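Local coordinates for protein toxin RelG (Mycobacterium tuberculosis, PDB 3G5O) that acts as the ribonuclease toxin of a type II toxin-antitoxin pair, preferentially cleaving RNA at the 3'-end of purine ribonucleotides, arresting growth when overproduced and being neutralised by its cognate antitoxin, at residues E43-D48 and Y75-R80. Residues are numbered along the deposited sequence; the frame is centred on the assembly and turned at random.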
ATOM      1  N   GLU C  43      18.395 -18.956 -11.183  1.00 18.64           N
ATOM      2  CA  GLU C  43      18.137 -20.331 -10.746  1.00 21.05           C
ATOM      3  C   GLU C  43      16.832 -20.423  -9.967  1.00 19.75           C
ATOM      4  O   GLU C  43      16.110 -21.431 -10.050  1.00 19.33           O
ATOM      5  CB  GLU C  43      19.303 -20.900  -9.928  1.00 22.88           C
ATOM      6  CG  GLU C  43      20.597 -21.037 -10.760  1.00 27.83           C
ATOM      7  CD  GLU C  43      20.541 -22.202 -11.777  1.00 34.45           C
ATOM      8  OE1 GLU C  43      19.614 -23.040 -11.679  1.00 35.81           O
ATOM      9  OE2 GLU C  43      21.444 -22.299 -12.653  1.00 35.66           O
ATOM     10  N   PHE C  44      16.495 -19.357  -9.251  1.00 18.16           N
ATOM     11  CA  PHE C  44      15.199 -19.342  -8.563  1.00 18.96           C
ATOM     12  C   PHE C  44      14.064 -19.258  -9.623  1.00 17.97           C
ATOM     13  O   PHE C  44      13.135 -20.034  -9.580  1.00 19.28           O
ATOM     14  CB  PHE C  44      15.102 -18.136  -7.596  1.00 18.30           C
ATOM     15  CG  PHE C  44      13.744 -17.947  -7.013  1.00 19.53           C
ATOM     16  CD1 PHE C  44      13.158 -18.959  -6.272  1.00 21.33           C
ATOM     17  CD2 PHE C  44      13.057 -16.754  -7.196  1.00 21.39           C
ATOM     18  CE1 PHE C  44      11.882 -18.802  -5.730  1.00 24.40           C
ATOM     19  CE2 PHE C  44      11.786 -16.587  -6.670  1.00 22.55           C
ATOM     20  CZ  PHE C  44      11.211 -17.616  -5.923  1.00 20.68           C
ATOM     21  N   ALA C  45      14.187 -18.343 -10.583  1.00 17.96           N
ATOM     22  CA  ALA C  45      13.121 -18.109 -11.577  1.00 18.28           C
ATOM     23  C   ALA C  45      12.855 -19.401 -12.338  1.00 20.24           C
ATOM     24  O   ALA C  45      11.698 -19.778 -12.529  1.00 21.44           O
ATOM     25  CB  ALA C  45      13.511 -17.000 -12.551  1.00 17.88           C
ATOM     26  N   PHE C  46      13.909 -20.100 -12.732  1.00 19.73           N
ATOM     27  CA  PHE C  46      13.716 -21.296 -13.563  1.00 22.12           C
ATOM     28  C   PHE C  46      13.580 -22.609 -12.795  1.00 22.58           C
ATOM     29  O   PHE C  46      13.439 -23.674 -13.405  1.00 22.82           O
ATOM     30  CB  PHE C  46      14.803 -21.358 -14.658  1.00 20.54           C
ATOM     31  CG  PHE C  46      14.704 -20.198 -15.636  1.00 21.80           C
ATOM     32  CD1 PHE C  46      13.533 -19.985 -16.356  1.00 20.57           C
ATOM     33  CD2 PHE C  46      15.741 -19.280 -15.779  1.00 23.72           C
ATOM     34  CE1 PHE C  46      13.427 -18.910 -17.242  1.00 20.00           C
ATOM     35  CE2 PHE C  46      15.658 -18.210 -16.676  1.00 22.96           C
ATOM     36  CZ  PHE C  46      14.496 -18.010 -17.395  1.00 23.69           C
ATOM     37  N   GLY C  47      13.631 -22.517 -11.467  1.00 22.92           N
ATOM     38  CA  GLY C  47      13.562 -23.682 -10.587  1.00 22.85           C
ATOM     39  C   GLY C  47      12.343 -23.592  -9.690  1.00 23.29           C
ATOM     40  O   GLY C  47      11.237 -23.875 -10.137  1.00 23.19           O
ATOM     41  N   ASP C  48      12.534 -23.187  -8.434  1.00 22.23           N
ATOM     42  CA  ASP C  48      11.428 -23.066  -7.491  1.00 22.57           C
ATOM     43  C   ASP C  48      10.235 -22.243  -7.967  1.00 22.27           C
ATOM     44  O   ASP C  48       9.101 -22.613  -7.677  1.00 20.79           O
ATOM     45  CB  ASP C  48      11.895 -22.571  -6.109  1.00 21.69           C
ATOM     46  CG  ASP C  48      12.777 -23.600  -5.386  1.00 26.82           C
ATOM     47  OD1 ASP C  48      12.881 -24.768  -5.870  1.00 29.34           O
ATOM     48  OD2 ASP C  48      13.385 -23.242  -4.351  1.00 30.33           O
ATOM     49  N   TYR C  75      16.439 -10.486  -2.278  1.00 17.19           N
ATOM     50  CA  TYR C  75      15.806 -10.175  -3.577  1.00 17.90           C
ATOM     51  C   TYR C  75      14.329 -10.558  -3.688  1.00 17.40           C
ATOM     52  O   TYR C  75      13.830 -11.506  -3.002  1.00 17.75           O
ATOM     53  CB  TYR C  75      16.616 -10.674  -4.784  1.00 17.62           C
ATOM     54  CG  TYR C  75      16.710 -12.176  -4.904  1.00 19.64           C
ATOM     55  CD1 TYR C  75      15.657 -12.898  -5.455  1.00 20.34           C
ATOM     56  CD2 TYR C  75      17.827 -12.872  -4.433  1.00 18.23           C
ATOM     57  CE1 TYR C  75      15.729 -14.264  -5.580  1.00 21.76           C
ATOM     58  CE2 TYR C  75      17.908 -14.299  -4.552  1.00 21.31           C
ATOM     59  CZ  TYR C  75      16.838 -14.957  -5.150  1.00 25.01           C
ATOM     60  OH  TYR C  75      16.795 -16.336  -5.263  1.00 28.87           O
ATOM     61  N   ARG C  76      13.639  -9.812  -4.555  1.00 16.24           N
ATOM     62  CA  ARG C  76      12.249 -10.070  -4.877  1.00 16.76           C
ATOM     63  C   ARG C  76      11.975 -10.060  -6.361  1.00 16.62           C
ATOM     64  O   ARG C  76      12.558  -9.275  -7.117  1.00 16.44           O
ATOM     65  CB  ARG C  76      11.325  -9.057  -4.197  1.00 16.84           C
ATOM     66  CG  ARG C  76      11.229  -9.220  -2.672  1.00 18.45           C
ATOM     67  CD  ARG C  76      10.523  -7.965  -2.117  1.00 22.35           C
ATOM     68  NE  ARG C  76      10.021  -8.146  -0.759  1.00 24.71           N
ATOM     69  CZ  ARG C  76      10.722  -7.901   0.355  1.00 28.32           C
ATOM     70  NH1 ARG C  76      11.979  -7.462   0.277  1.00 23.66           N
ATOM     71  NH2 ARG C  76      10.150  -8.080   1.553  1.00 27.70           N
ATOM     72  N   LEU C  77      11.067 -10.925  -6.782  1.00 15.27           N
ATOM     73  CA  LEU C  77      10.592 -10.898  -8.155  1.00 15.62           C
ATOM     74  C   LEU C  77       9.140 -10.524  -8.102  1.00 16.19           C
ATOM     75  O   LEU C  77       8.404 -11.030  -7.237  1.00 15.60           O
ATOM     76  CB  LEU C  77      10.702 -12.291  -8.778  1.00 15.15           C
ATOM     77  CG  LEU C  77      12.102 -12.651  -9.266  1.00 18.26           C
ATOM     78  CD1 LEU C  77      13.000 -12.866  -8.037  1.00 19.40           C
ATOM     79  CD2 LEU C  77      12.126 -13.923 -10.079  1.00 15.00           C
ATOM     80  N   LEU C  78       8.740  -9.678  -9.038  1.00 16.45           N
ATOM     81  CA  LEU C  78       7.337  -9.302  -9.247  1.00 16.94           C
ATOM     82  C   LEU C  78       6.860  -9.994 -10.524  1.00 16.88           C
ATOM     83  O   LEU C  78       7.489  -9.868 -11.577  1.00 16.68           O
ATOM     84  CB  LEU C  78       7.211  -7.787  -9.428  1.00 16.21           C
ATOM     85  CG  LEU C  78       5.801  -7.191  -9.638  1.00 18.05           C
ATOM     86  CD1 LEU C  78       5.036  -7.321  -8.326  1.00 16.76           C
ATOM     87  CD2 LEU C  78       5.888  -5.705 -10.080  1.00 17.01           C
ATOM     88  N   TYR C  79       5.736 -10.694 -10.476  1.00 16.58           N
ATOM     89  CA  TYR C  79       5.376 -11.529 -11.638  1.00 16.71           C
ATOM     90  C   TYR C  79       3.891 -11.708 -11.840  1.00 18.44           C
ATOM     91  O   TYR C  79       3.132 -11.357 -10.950  1.00 17.50           O
ATOM     92  CB  TYR C  79       6.056 -12.902 -11.585  1.00 16.79           C
ATOM     93  CG  TYR C  79       5.797 -13.699 -10.350  1.00 16.50           C
ATOM     94  CD1 TYR C  79       4.865 -14.736 -10.362  1.00 17.46           C
ATOM     95  CD2 TYR C  79       6.494 -13.440  -9.157  1.00 14.50           C
ATOM     96  CE1 TYR C  79       4.623 -15.517  -9.213  1.00 16.18           C
ATOM     97  CE2 TYR C  79       6.259 -14.201  -8.003  1.00 16.61           C
ATOM     98  CZ  TYR C  79       5.330 -15.250  -8.044  1.00 18.71           C
ATOM     99  OH  TYR C  79       5.095 -16.017  -6.911  1.00 18.39           O
ATOM    100  N   ARG C  80       3.502 -12.206 -13.022  1.00 19.29           N
ATOM    101  CA  ARG C  80       2.126 -12.563 -13.295  1.00 21.14           C
ATOM    102  C   ARG C  80       2.089 -14.056 -13.593  1.00 22.77           C
ATOM    103  O   ARG C  80       3.088 -14.627 -14.056  1.00 21.13           O
ATOM    104  CB  ARG C  80       1.611 -11.793 -14.518  1.00 21.68           C
ATOM    105  CG  ARG C  80       1.474 -10.259 -14.262  1.00 23.43           C
ATOM    106  CD  ARG C  80       0.664  -9.605 -15.394  1.00 27.97           C
ATOM    107  NE  ARG C  80       0.548  -8.143 -15.311  1.00 29.06           N
ATOM    108  CZ  ARG C  80      -0.324  -7.505 -14.548  1.00 28.75           C
ATOM    109  NH1 ARG C  80      -1.161  -8.197 -13.776  1.00 28.85           N
ATOM    110  NH2 ARG C  80      -0.376  -6.179 -14.575  1.00 27.15           N
TER
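Phe44 sends its ring from the helix straight at the strand because CG lies opposite the backbone N (chi1 172°), while Tyr75, with CG tucked between its own N and carbonyl carbon (chi1 67°), reaches back across the gap to meet it. The two aromatic side chains do not stack. Phe44 CD2 comes in at the edge of the tyrosine ring, in its plane, 4.0 Å from Tyr75 CE1. The phenol oxygen runs on past the ring to the root of the phenylalanine, where Tyr75 OH rests 3.4 Å from Phe44 CB, so carbon rather than a polar group meets it from this side.

Leu77, next on the same face of the strand, sets both its methyls against Phe44 CD2. Its CD1 branch lies near the plane of the phenylalanine ring, at the edge, with Leu77 CD1 4.0 Å from Phe44 CD2. The other branch, Leu77 CD2, is 4.1 Å from Phe44 CD2 and also reaches Ala45 CB at 4.2 Å. The backbones come closest here, Ala45 CA to Leu77 CA being 8.4 Å. The rest of the contact is apolar, and the axes of segments 43-48 and 75-80 approach to 10.7 Å, at 58°.

Ala70 and Val56 also touch the Phe44 ring, and Ile90 packs on Leu77, which ties the contact into the neighbouring strand 87-95. Arg76 and Leu78, on the reverse face of the strand, meet the antitoxin chain instead: Arg76 forms a salt bridge with Glu57 of the antitoxin, and Leu78 packs on its Trp61. One face of the sheet thus carries helix 35-51 and the other meets antitoxin, which also reaches the helix at Glu43 and Phe46, around the helix-on-sheet core of the RelE/ParE toxin fold.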